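Local coordinates for BH2851 (Bacillus halodurans, PDB 2GFG), which is of unproven function but probably acts on triphosphate-containing substrates, perhaps as a phosphatase or an adenylate cyclase, at residues Val14-Phe19 with Glu147-Glu152; Lys117-Leu122 with Gln184-Lys189; Thr124-Ile129 with Cys137-Ser142. All blocks are in the same frame, centred on the assembly; numbering follows the deposited sequence.

Contact 1 of 3, residues Val14-Phe19 with Glu147-Glu152; sequences VSKETF and EDYEIE. With EDO (1,2-ethanediol), chain H.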
loop_
_atom_site.group_PDB
_atom_site.type_symbol
_atom_site.label_atom_id
_atom_site.label_comp_id
_atom_site.label_asym_id
_atom_site.label_seq_id
_atom_site.Cartn_x
_atom_site.Cartn_y
_atom_site.Cartn_z
ATOM N N VAL A 14 -5.942 -9.674 10.166
ATOM C CA VAL A 14 -6.313 -10.073 11.522
ATOM C C VAL A 14 -7.743 -9.657 11.828
ATOM O O VAL A 14 -8.345 -8.863 11.096
ATOM C CB VAL A 14 -5.334 -9.474 12.608
ATOM C CG1 VAL A 14 -3.949 -10.113 12.496
ATOM C CG2 VAL A 14 -5.237 -7.954 12.492
ATOM N N SER A 15 -8.290 -10.222 12.896
ATOM C CA SER A 15 -9.641 -9.907 13.332
ATOM C C SER A 15 -9.682 -8.551 13.976
ATOM O O SER A 15 -8.641 -7.983 14.312
ATOM C CB SER A 15 -10.130 -10.949 14.332
ATOM O OG SER A 15 -9.332 -10.933 15.505
ATOM N N LYS A 16 -10.895 -8.038 14.172
ATOM C CA LYS A 16 -11.103 -6.769 14.877
ATOM C C LYS A 16 -10.567 -6.858 16.311
ATOM O O LYS A 16 -9.845 -5.963 16.769
ATOM C CB LYS A 16 -12.592 -6.405 14.901
ATOM C CG LYS A 16 -12.905 -5.059 15.559
ATOM C CD LYS A 16 -14.404 -4.818 15.652
ATOM C CE LYS A 16 -14.711 -3.470 16.283
ATOM N NZ LYS A 16 -14.156 -2.338 15.487
ATOM N N GLU A 17 -10.904 -7.956 17.000
ATOM C CA GLU A 17 -10.495 -8.156 18.403
ATOM C C GLU A 17 -8.976 -8.357 18.545
ATOM O O GLU A 17 -8.370 -7.845 19.484
ATOM C CB GLU A 17 -11.271 -9.336 19.050
ATOM C CG GLU A 17 -10.908 -10.731 18.513
ATOM N N THR A 18 -8.371 -9.093 17.608
ATOM C CA THR A 18 -6.897 -9.271 17.600
ATOM C C THR A 18 -6.195 -7.929 17.346
ATOM O O THR A 18 -5.214 -7.596 18.015
ATOM C CB THR A 18 -6.446 -10.290 16.539
ATOM O OG1 THR A 18 -7.065 -11.557 16.799
ATOM C CG2 THR A 18 -4.930 -10.459 16.557
ATOM N N PHE A 19 -6.704 -7.174 16.368
ATOM C CA PHE A 19 -6.169 -5.829 16.050
ATOM C C PHE A 19 -6.211 -4.933 17.277
ATOM O O PHE A 19 -5.219 -4.299 17.626
ATOM C CB PHE A 19 -6.978 -5.194 14.926
ATOM C CG PHE A 19 -6.350 -3.973 14.343
ATOM C CD1 PHE A 19 -5.326 -4.085 13.394
ATOM C CD2 PHE A 19 -6.813 -2.691 14.686
ATOM C CE1 PHE A 19 -4.780 -2.958 12.798
ATOM C CE2 PHE A 19 -6.258 -1.552 14.094
ATOM C CZ PHE A 19 -5.240 -1.688 13.152
ATOM N N GLU A 147 -14.832 -3.229 5.648
ATOM C CA GLU A 147 -13.538 -2.882 6.256
ATOM C C GLU A 147 -12.764 -4.114 6.716
ATOM O O GLU A 147 -13.311 -5.208 6.796
ATOM C CB GLU A 147 -13.737 -1.916 7.431
ATOM C CG GLU A 147 -14.442 -2.510 8.648
ATOM C CD GLU A 147 -14.593 -1.503 9.781
ATOM O OE1 GLU A 147 -14.614 -0.281 9.503
ATOM O OE2 GLU A 147 -14.696 -1.934 10.950
ATOM N N ASP A 148 -11.479 -3.924 6.993
ATOM C CA ASP A 148 -10.632 -5.009 7.521
ATOM C C ASP A 148 -9.412 -4.480 8.277
ATOM O O ASP A 148 -9.164 -3.270 8.314
ATOM C CB ASP A 148 -10.215 -5.992 6.395
ATOM C CG ASP A 148 -9.373 -5.324 5.281
ATOM O OD1 ASP A 148 -8.562 -4.405 5.579
ATOM O OD2 ASP A 148 -9.469 -5.799 4.117
ATOM N N TYR A 149 -8.680 -5.400 8.902
ATOM C CA TYR A 149 -7.542 -5.065 9.752
ATOM C C TYR A 149 -6.347 -5.878 9.327
ATOM O O TYR A 149 -6.488 -7.040 8.934
ATOM C CB TYR A 149 -7.881 -5.347 11.218
ATOM C CG TYR A 149 -9.132 -4.654 11.691
ATOM C CD1 TYR A 149 -10.393 -5.242 11.511
ATOM C CD2 TYR A 149 -9.071 -3.393 12.281
ATOM C CE1 TYR A 149 -11.564 -4.589 11.927
ATOM C CE2 TYR A 149 -10.231 -2.731 12.703
ATOM C CZ TYR A 149 -11.471 -3.328 12.515
ATOM O OH TYR A 149 -12.598 -2.677 12.919
ATOM N N GLU A 150 -5.165 -5.275 9.399
ATOM C CA GLU A 150 -3.956 -5.904 8.883
ATOM C C GLU A 150 -2.704 -5.436 9.625
ATOM O O GLU A 150 -2.549 -4.250 9.917
ATOM C CB GLU A 150 -3.808 -5.585 7.390
ATOM C CG GLU A 150 -2.844 -6.509 6.636
ATOM C CD GLU A 150 -2.568 -6.046 5.210
ATOM O OE1 GLU A 150 -3.123 -5.007 4.790
ATOM O OE2 GLU A 150 -1.783 -6.710 4.518
ATOM N N ILE A 151 -1.820 -6.387 9.924
ATOM C CA ILE A 151 -0.493 -6.086 10.447
ATOM C C ILE A 151 0.515 -6.392 9.344
ATOM O O ILE A 151 0.308 -7.324 8.559
ATOM C CB ILE A 151 -0.171 -6.915 11.743
ATOM C CG1 ILE A 151 1.062 -6.358 12.444
ATOM C CG2 ILE A 151 0.012 -8.439 11.422
ATOM C CD1 ILE A 151 1.334 -7.006 13.806
ATOM N N GLU A 152 1.547 -5.545 9.214
ATOM C CA GLU A 152 2.613 -5.747 8.177
ATOM C C GLU A 152 3.973 -5.413 8.744
ATOM O O GLU A 152 4.108 -4.445 9.467
ATOM C CB GLU A 152 2.380 -4.849 6.945
ATOM C CG GLU A 152 0.926 -4.758 6.448
ATOM C CD GLU A 152 0.626 -3.440 5.746
ATOM O OE1 GLU A 152 1.158 -2.387 6.176
ATOM O OE2 GLU A 152 -0.186 -3.445 4.808
HETATM C C1 EDO H . -0.582 -4.025 1.841
HETATM O O1 EDO H . -1.371 -5.216 1.854
HETATM C C2 EDO H . -0.246 -3.613 0.408
HETATM O O2 EDO H . -0.766 -2.310 0.083
HETATM O O HOH W 1 -9.911 -8.224 8.954
#

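Contact 2 of 3, residues Lys117-Leu122 with Gln184-Lys189; sequences KHIGTL and QRFFSK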
loop_
_atom_site.group_PDB
_atom_site.type_symbol
_atom_site.label_atom_id
_atom_site.label_comp_id
_atom_site.label_asym_id
_atom_site.label_seq_id
_atom_site.Cartn_x
_atom_site.Cartn_y
_atom_site.Cartn_z
ATOM N N LYS A 117 -7.452 5.033 -15.607
ATOM C CA LYS A 117 -8.486 5.863 -14.970
ATOM C C LYS A 117 -8.648 5.524 -13.498
ATOM O O LYS A 117 -8.250 4.448 -13.046
ATOM C CB LYS A 117 -9.818 5.700 -15.692
ATOM C CG LYS A 117 -10.320 4.249 -15.788
ATOM C CD LYS A 117 -11.524 4.128 -16.729
ATOM C CE LYS A 117 -11.128 4.355 -18.198
ATOM N NZ LYS A 117 -12.255 4.064 -19.137
ATOM N N HIS A 118 -9.242 6.457 -12.756
ATOM C CA HIS A 118 -9.505 6.263 -11.338
ATOM C C HIS A 118 -10.599 5.196 -11.142
ATOM O O HIS A 118 -11.754 5.407 -11.514
ATOM C CB HIS A 118 -9.915 7.585 -10.687
ATOM C CG HIS A 118 -10.134 7.489 -9.213
ATOM N ND1 HIS A 118 -11.222 8.054 -8.586
ATOM C CD2 HIS A 118 -9.444 6.833 -8.253
ATOM C CE1 HIS A 118 -11.166 7.790 -7.293
ATOM N NE2 HIS A 118 -10.098 7.050 -7.065
ATOM N N ILE A 119 -10.210 4.042 -10.580
ATOM C CA ILE A 119 -11.161 2.908 -10.369
ATOM C C ILE A 119 -11.847 2.958 -8.996
ATOM O O ILE A 119 -12.964 2.462 -8.841
ATOM C CB ILE A 119 -10.481 1.500 -10.591
ATOM C CG1 ILE A 119 -9.245 1.319 -9.704
ATOM C CG2 ILE A 119 -10.105 1.325 -12.060
ATOM C CD1 ILE A 119 -8.799 -0.151 -9.558
ATOM N N GLY A 120 -11.181 3.567 -8.011
ATOM C CA GLY A 120 -11.777 3.753 -6.686
ATOM C C GLY A 120 -10.773 4.119 -5.607
ATOM O O GLY A 120 -9.569 4.174 -5.857
ATOM N N THR A 121 -11.282 4.307 -4.389
ATOM C CA THR A 121 -10.485 4.792 -3.272
ATOM C C THR A 121 -10.652 3.909 -2.028
ATOM O O THR A 121 -11.766 3.639 -1.593
ATOM C CB THR A 121 -10.867 6.246 -2.914
ATOM O OG1 THR A 121 -10.744 7.065 -4.077
ATOM C CG2 THR A 121 -9.960 6.809 -1.797
ATOM N N LEU A 122 -9.516 3.503 -1.456
ATOM C CA LEU A 122 -9.471 2.732 -0.223
ATOM C C LEU A 122 -8.829 3.589 0.857
ATOM O O LEU A 122 -7.713 4.100 0.668
ATOM C CB LEU A 122 -8.655 1.449 -0.445
ATOM C CG LEU A 122 -8.389 0.517 0.748
ATOM C CD1 LEU A 122 -8.251 -0.912 0.269
ATOM C CD2 LEU A 122 -7.142 0.933 1.555
ATOM N N GLN A 184 -5.416 -5.226 -4.273
ATOM C CA GLN A 184 -5.956 -6.494 -4.790
ATOM C C GLN A 184 -7.209 -6.895 -4.006
ATOM O O GLN A 184 -8.197 -7.351 -4.594
ATOM C CB GLN A 184 -4.904 -7.597 -4.718
ATOM C CG GLN A 184 -3.617 -7.287 -5.499
ATOM C CD GLN A 184 -3.790 -7.417 -6.987
ATOM N N ARG A 185 -7.177 -6.686 -2.675
ATOM C CA ARG A 185 -8.375 -6.877 -1.830
ATOM C C ARG A 185 -9.473 -5.899 -2.242
ATOM O O ARG A 185 -10.655 -6.200 -2.114
ATOM C CB ARG A 185 -8.048 -6.692 -0.338
ATOM C CG ARG A 185 -7.063 -7.715 0.227
ATOM C CD ARG A 185 -7.166 -7.839 1.749
ATOM N NE ARG A 185 -7.119 -6.541 2.447
ATOM C CZ ARG A 185 -5.997 -5.908 2.840
ATOM N NH1 ARG A 185 -4.792 -6.377 2.519
ATOM N NH2 ARG A 185 -6.092 -4.769 3.513
ATOM N N PHE A 186 -9.065 -4.713 -2.733
ATOM C CA PHE A 186 -10.014 -3.715 -3.233
ATOM C C PHE A 186 -10.771 -4.217 -4.463
ATOM O O PHE A 186 -11.983 -4.333 -4.426
ATOM C CB PHE A 186 -9.309 -2.374 -3.570
ATOM C CG PHE A 186 -10.245 -1.325 -4.118
ATOM C CD1 PHE A 186 -10.529 -1.264 -5.486
ATOM C CD2 PHE A 186 -10.922 -0.460 -3.254
ATOM C CE1 PHE A 186 -11.446 -0.342 -5.980
ATOM C CE2 PHE A 186 -11.835 0.464 -3.743
ATOM C CZ PHE A 186 -12.097 0.525 -5.105
ATOM N N PHE A 187 -10.049 -4.471 -5.570
ATOM C CA PHE A 187 -10.739 -4.832 -6.845
ATOM C C PHE A 187 -11.170 -6.322 -6.970
ATOM O O PHE A 187 -11.996 -6.652 -7.820
ATOM C CB PHE A 187 -9.984 -4.316 -8.133
ATOM C CG PHE A 187 -8.513 -4.668 -8.199
ATOM C CD1 PHE A 187 -8.091 -6.002 -8.249
ATOM C CD2 PHE A 187 -7.563 -3.656 -8.437
ATOM C CE1 PHE A 187 -6.716 -6.319 -8.411
ATOM C CE2 PHE A 187 -6.200 -3.968 -8.610
ATOM C CZ PHE A 187 -5.779 -5.294 -8.585
ATOM N N SER A 188 -10.666 -7.193 -6.088
ATOM C CA SER A 188 -11.248 -8.555 -5.962
ATOM C C SER A 188 -12.666 -8.440 -5.342
ATOM O O SER A 188 -13.564 -9.209 -5.685
ATOM C CB SER A 188 -10.356 -9.489 -5.125
ATOM O OG SER A 188 -10.308 -9.090 -3.767
ATOM N N LYS A 189 -12.847 -7.449 -4.453
ATOM C CA LYS A 189 -14.183 -7.087 -3.947
ATOM C C LYS A 189 -15.002 -6.417 -5.071
ATOM O O LYS A 189 -16.175 -6.755 -5.281
ATOM C CB LYS A 189 -14.071 -6.152 -2.723
ATOM C CG LYS A 189 -15.332 -6.106 -1.822
ATOM C CD LYS A 189 -16.418 -5.163 -2.366
#

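Contact 3 of 3, residues Thr124-Ile129 with Cys137-Ser142; sequences TSRAEI and CLDHSS. With EDO (1,2-ethanediol), chain G.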
loop_
_atom_site.group_PDB
_atom_site.type_symbol
_atom_site.label_atom_id
_atom_site.label_comp_id
_atom_site.label_asym_id
_atom_site.label_seq_id
_atom_site.Cartn_x
_atom_site.Cartn_y
_atom_site.Cartn_z
ATOM N N THR A 124 -7.255 4.125 4.724
ATOM C CA THR A 124 -6.544 3.373 5.774
ATOM C C THR A 124 -6.176 4.265 6.958
ATOM O O THR A 124 -5.663 5.370 6.784
ATOM C CB THR A 124 -5.254 2.708 5.237
ATOM O OG1 THR A 124 -5.587 1.777 4.200
ATOM C CG2 THR A 124 -4.507 1.956 6.366
ATOM N N SER A 125 -6.473 3.773 8.161
ATOM C CA SER A 125 -6.003 4.369 9.389
ATOM C C SER A 125 -4.795 3.559 9.833
ATOM O O SER A 125 -4.911 2.358 10.094
ATOM C CB SER A 125 -7.089 4.329 10.444
ATOM O OG SER A 125 -6.669 4.970 11.614
ATOM N N ARG A 126 -3.633 4.215 9.916
ATOM C CA ARG A 126 -2.355 3.509 10.090
ATOM C C ARG A 126 -1.568 3.979 11.299
ATOM O O ARG A 126 -1.374 5.165 11.496
ATOM C CB ARG A 126 -1.493 3.682 8.839
ATOM C CG ARG A 126 -0.064 3.082 8.970
ATOM C CD ARG A 126 0.689 3.111 7.664
ATOM N NE ARG A 126 0.098 2.225 6.662
ATOM C CZ ARG A 126 0.601 2.018 5.443
ATOM N NH1 ARG A 126 1.709 2.657 5.042
ATOM N NH2 ARG A 126 -0.013 1.188 4.613
ATOM N N ALA A 127 -1.075 3.011 12.073
ATOM C CA ALA A 127 -0.095 3.255 13.116
ATOM C C ALA A 127 1.207 2.539 12.723
ATOM O O ALA A 127 1.169 1.439 12.188
ATOM C CB ALA A 127 -0.601 2.743 14.434
ATOM N N GLU A 128 2.347 3.203 12.939
ATOM C CA GLU A 128 3.671 2.621 12.625
ATOM C C GLU A 128 4.584 2.698 13.821
ATOM O O GLU A 128 4.598 3.695 14.527
ATOM C CB GLU A 128 4.332 3.355 11.450
ATOM C CG GLU A 128 3.607 3.220 10.140
ATOM C CD GLU A 128 4.403 3.795 8.958
ATOM O OE1 GLU A 128 5.585 3.435 8.798
ATOM O OE2 GLU A 128 3.832 4.591 8.189
ATOM N N ILE A 129 5.342 1.627 14.054
ATOM C CA ILE A 129 6.377 1.608 15.098
ATOM C C ILE A 129 7.639 0.980 14.554
ATOM O O ILE A 129 7.584 0.201 13.607
ATOM C CB ILE A 129 5.909 0.820 16.385
ATOM C CG1 ILE A 129 5.551 -0.647 16.043
ATOM C CG2 ILE A 129 4.731 1.525 17.038
ATOM C CD1 ILE A 129 5.294 -1.524 17.278
ATOM N N CYS A 137 3.598 -2.058 10.811
ATOM C CA CYS A 137 2.406 -1.222 10.552
ATOM C C CYS A 137 1.101 -1.927 10.972
ATOM O O CYS A 137 0.905 -3.096 10.670
ATOM C CB CYS A 137 2.328 -0.858 9.062
ATOM S SG CYS A 137 3.789 0.018 8.412
ATOM N N LEU A 138 0.223 -1.197 11.693
ATOM C CA LEU A 138 -1.153 -1.673 11.981
ATOM C C LEU A 138 -2.139 -0.899 11.118
ATOM O O LEU A 138 -2.335 0.293 11.322
ATOM C CB LEU A 138 -1.502 -1.502 13.461
ATOM C CG LEU A 138 -0.873 -2.496 14.463
ATOM C CD1 LEU A 138 -1.196 -2.077 15.868
ATOM C CD2 LEU A 138 -1.353 -3.906 14.224
ATOM N N ASP A 139 -2.786 -1.601 10.180
ATOM C CA ASP A 139 -3.657 -0.970 9.169
ATOM C C ASP A 139 -5.105 -1.366 9.322
ATOM O O ASP A 139 -5.459 -2.532 9.137
ATOM C CB ASP A 139 -3.206 -1.373 7.760
ATOM C CG ASP A 139 -1.890 -0.761 7.367
ATOM O OD1 ASP A 139 -1.343 0.053 8.131
ATOM O OD2 ASP A 139 -1.407 -1.087 6.262
ATOM N N HIS A 140 -5.950 -0.377 9.606
ATOM C CA HIS A 140 -7.390 -0.538 9.568
ATOM C C HIS A 140 -7.884 0.171 8.305
ATOM O O HIS A 140 -7.734 1.395 8.171
ATOM C CB HIS A 140 -8.029 0.062 10.839
ATOM C CG HIS A 140 -9.527 0.139 10.796
ATOM N ND1 HIS A 140 -10.235 1.144 11.421
ATOM C CD2 HIS A 140 -10.446 -0.637 10.172
ATOM C CE1 HIS A 140 -11.526 0.966 11.205
ATOM N NE2 HIS A 140 -11.678 -0.096 10.436
ATOM N N SER A 141 -8.426 -0.603 7.366
ATOM C CA SER A 141 -8.826 -0.078 6.056
ATOM C C SER A 141 -10.320 -0.189 5.839
ATOM O O SER A 141 -10.947 -1.117 6.317
ATOM C CB SER A 141 -8.093 -0.829 4.935
ATOM O OG SER A 141 -6.695 -0.710 5.081
ATOM N N SER A 142 -10.877 0.769 5.085
ATOM C CA SER A 142 -12.288 0.745 4.684
ATOM C C SER A 142 -12.393 0.996 3.188
ATOM O O SER A 142 -11.721 1.884 2.653
ATOM C CB SER A 142 -13.076 1.803 5.437
ATOM O OG SER A 142 -12.686 3.104 5.036
HETATM C C1 EDO G . -8.898 4.421 14.115
HETATM O O1 EDO G . -7.560 4.917 14.240
HETATM C C2 EDO G . -8.874 2.949 13.694
HETATM O O2 EDO G . -8.044 2.171 14.581
#

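Contact 1 of 3, residues Val14-Phe19 with Glu147-Glu152
An ordered water is held by two hydrogen bonds. It donates to Val14 O at 2.7 Å and accepts from Tyr149 N at 3.1 Å. A direct bond lies beside it: Val14 N donates to Tyr149 O at 3.0 Å. This bond is nearly straight at the hydrogen (169°), but the donor stands above the carbonyl plane. The site belongs to the closed antiparallel barrel of the CYTH fold, where the end of strand 4-14 meets strand 146-155 and helix 16-25 begins.

Tyr149 carries most of the contact. Its CG is anti to the carbonyl carbon, and the ring runs alongside Lys16, pointing the same way. Lys16 CA sits over one face, 4.0 Å from the ring centroid, in a CH-pi contact. The lysine chain is extended until chi4, where it bends and brings NZ to Tyr149 OH for a 3.0 Å hydrogen bond. The side chains of Phe19 and Tyr149 run crosswise, and their ring planes are oblique, at 47°. Tyr149 CD2 stands over one phenylalanine face, 3.4 Å from Phe19 CD2. Tyr149 also stacks on His140 of the neighbouring strand 134-143. An alanine in place of Tyr149 would remove the ring and its hydroxyl, and would probably leave the first turn of helix 16-25 held less firmly against the strand.

Glu150 turns away from the helix, and its OE1 is in salt bridges with Lys182 and Arg185. On the helix side, Glu150 O lies in the plane of the Phe19 ring, at its edge, 3.9 Å from Phe19 CE1.

Contact 2 of 3, residues Lys117-Leu122 with Gln184-Lys189
Phe186 points its ring tip first at the backbone of strand 117-122. Its CG is anti to the backbone N (chi1 179°), so the ring reaches straight out from helix 184-189. Its far atom, Phe186 CZ, comes to 3.6 Å from Gly120 CA. There is little room at this point. A CB on Gly120 would lie only 2.3 Å from Phe186 CZ, which is a clash. The sides of the ring meet the residues before and after the glycine. Ile119 O lies near the ring plane, at its edge. Phe186 CE2 is 3.8 Å from Thr121 O, and Phe186 CD2 is 4.1 Å from Leu122 CB.

Phe187 is turned differently. Its CG takes the crowded position between the backbone N and the carbonyl carbon, as does CG1 of Ile119. The two side chains cross obliquely. Ile119 CD1 lies at the edge of the Phe187 ring, 3.9 Å from Phe187 CD2. The same methyl is more loosely placed against Phe186.

The strand belongs to the antiparallel CYTH barrel. Ile119 has a nearly helical backbone, and Ile119 and Gly120 both hydrogen-bond to Tyr40 on strand 34-42. This is consistent with a classic beta bulge at the place where Phe186 presses in. The helix is the last in the chain. Its axis passes 9.5 Å from that of the strand, with their directions at 128°. No hydrogen bond joins the two segments, and the contact is apolar packing.

Tyr40 meets Phe186 edge-to-face, and Tyr143 of strand 134-143 also touches Phe186. Arg185 NE leads off to a salt bridge with Asp148 OD2.

Behind Gly120, His118 NE2 and Thr121 OG1 make a weak hydrogen bond at 3.1 Å.

Contact 3 of 3, residues Thr124-Ile129 with Cys137-Ser142
Arg126 leaves its strand with CG anti to the backbone N and then bends at chi3 (-67°), which turns its guanidinium back toward Asp139. The aspartate has CG anti to the carbonyl carbon (chi1 -70°), so the two side chains lie side by side and point the same way. They sit on an antiparallel beta hairpin, strands 117-131 and 134-143 of the CYTH barrel.

The guanidinium grips the carboxylate side-on. Arg126 NE donates to Asp139 OD1 at 3.0 Å, and Arg126 NH2 to Asp139 OD2 at 3.1 Å. The two planes are only 7° apart but stepped, so each oxygen is met from above its plane and the bonds are bent. Asp139 OD2 also has a salt bridge to Lys182, so the aspartate is likely to stay ionised, although Glu152 is close. Arg126 NH2 makes a weak hydrogen bond to an unidentified ligand, perhaps from the crystallisation liquor. This face, with acidic and basic side chains together, probably lines the barrel interior that binds triphosphates in relatives.

Arg126 and Asp139 form a non-hydrogen-bonded pair. The hydrogen-bonded pairs beside it are Ser125 with His140 and Ala127 with Leu138, each with two backbone bonds. The shortest is Ser125 N to His140 O at 2.7 Å. Thr124 and Ser141 share the face of Arg126, with a hydrogen bond of 2.9 Å between Thr124 OG1 and Ser141 OG. At the other end Glu128 CG packs on Cys137 SG.

The other face carries Ser125, Ala127, Leu138 and His140, whose NE2 bonds to Glu147. An ethanediol molecule rests there, its C2 at the imidazole edge and its O1 hydrogen-bonded to Ser125 OG at 2.8 Å.

The chain starts with strand 4-14 and helix 16-25. Contact 1 closes a long loop from here to strand 146-155, joining the first and last strands of the barrel. Strand 117-131 serves two contacts. Its first part makes contact 2, which closes a loop from strand 117-131 to the C-terminal helix 182-190. Its later part makes contact 3 with the next strand. Contact 3 closes a short hairpin loop that is nested within both longer loops. Contacts 1 and 2 cross, because their segments alternate along the chain. Arg185 ties them directly through Asp148 and Glu150. Backbone bonds between strands 134-143 and 146-155 join contact 3 to contact 1.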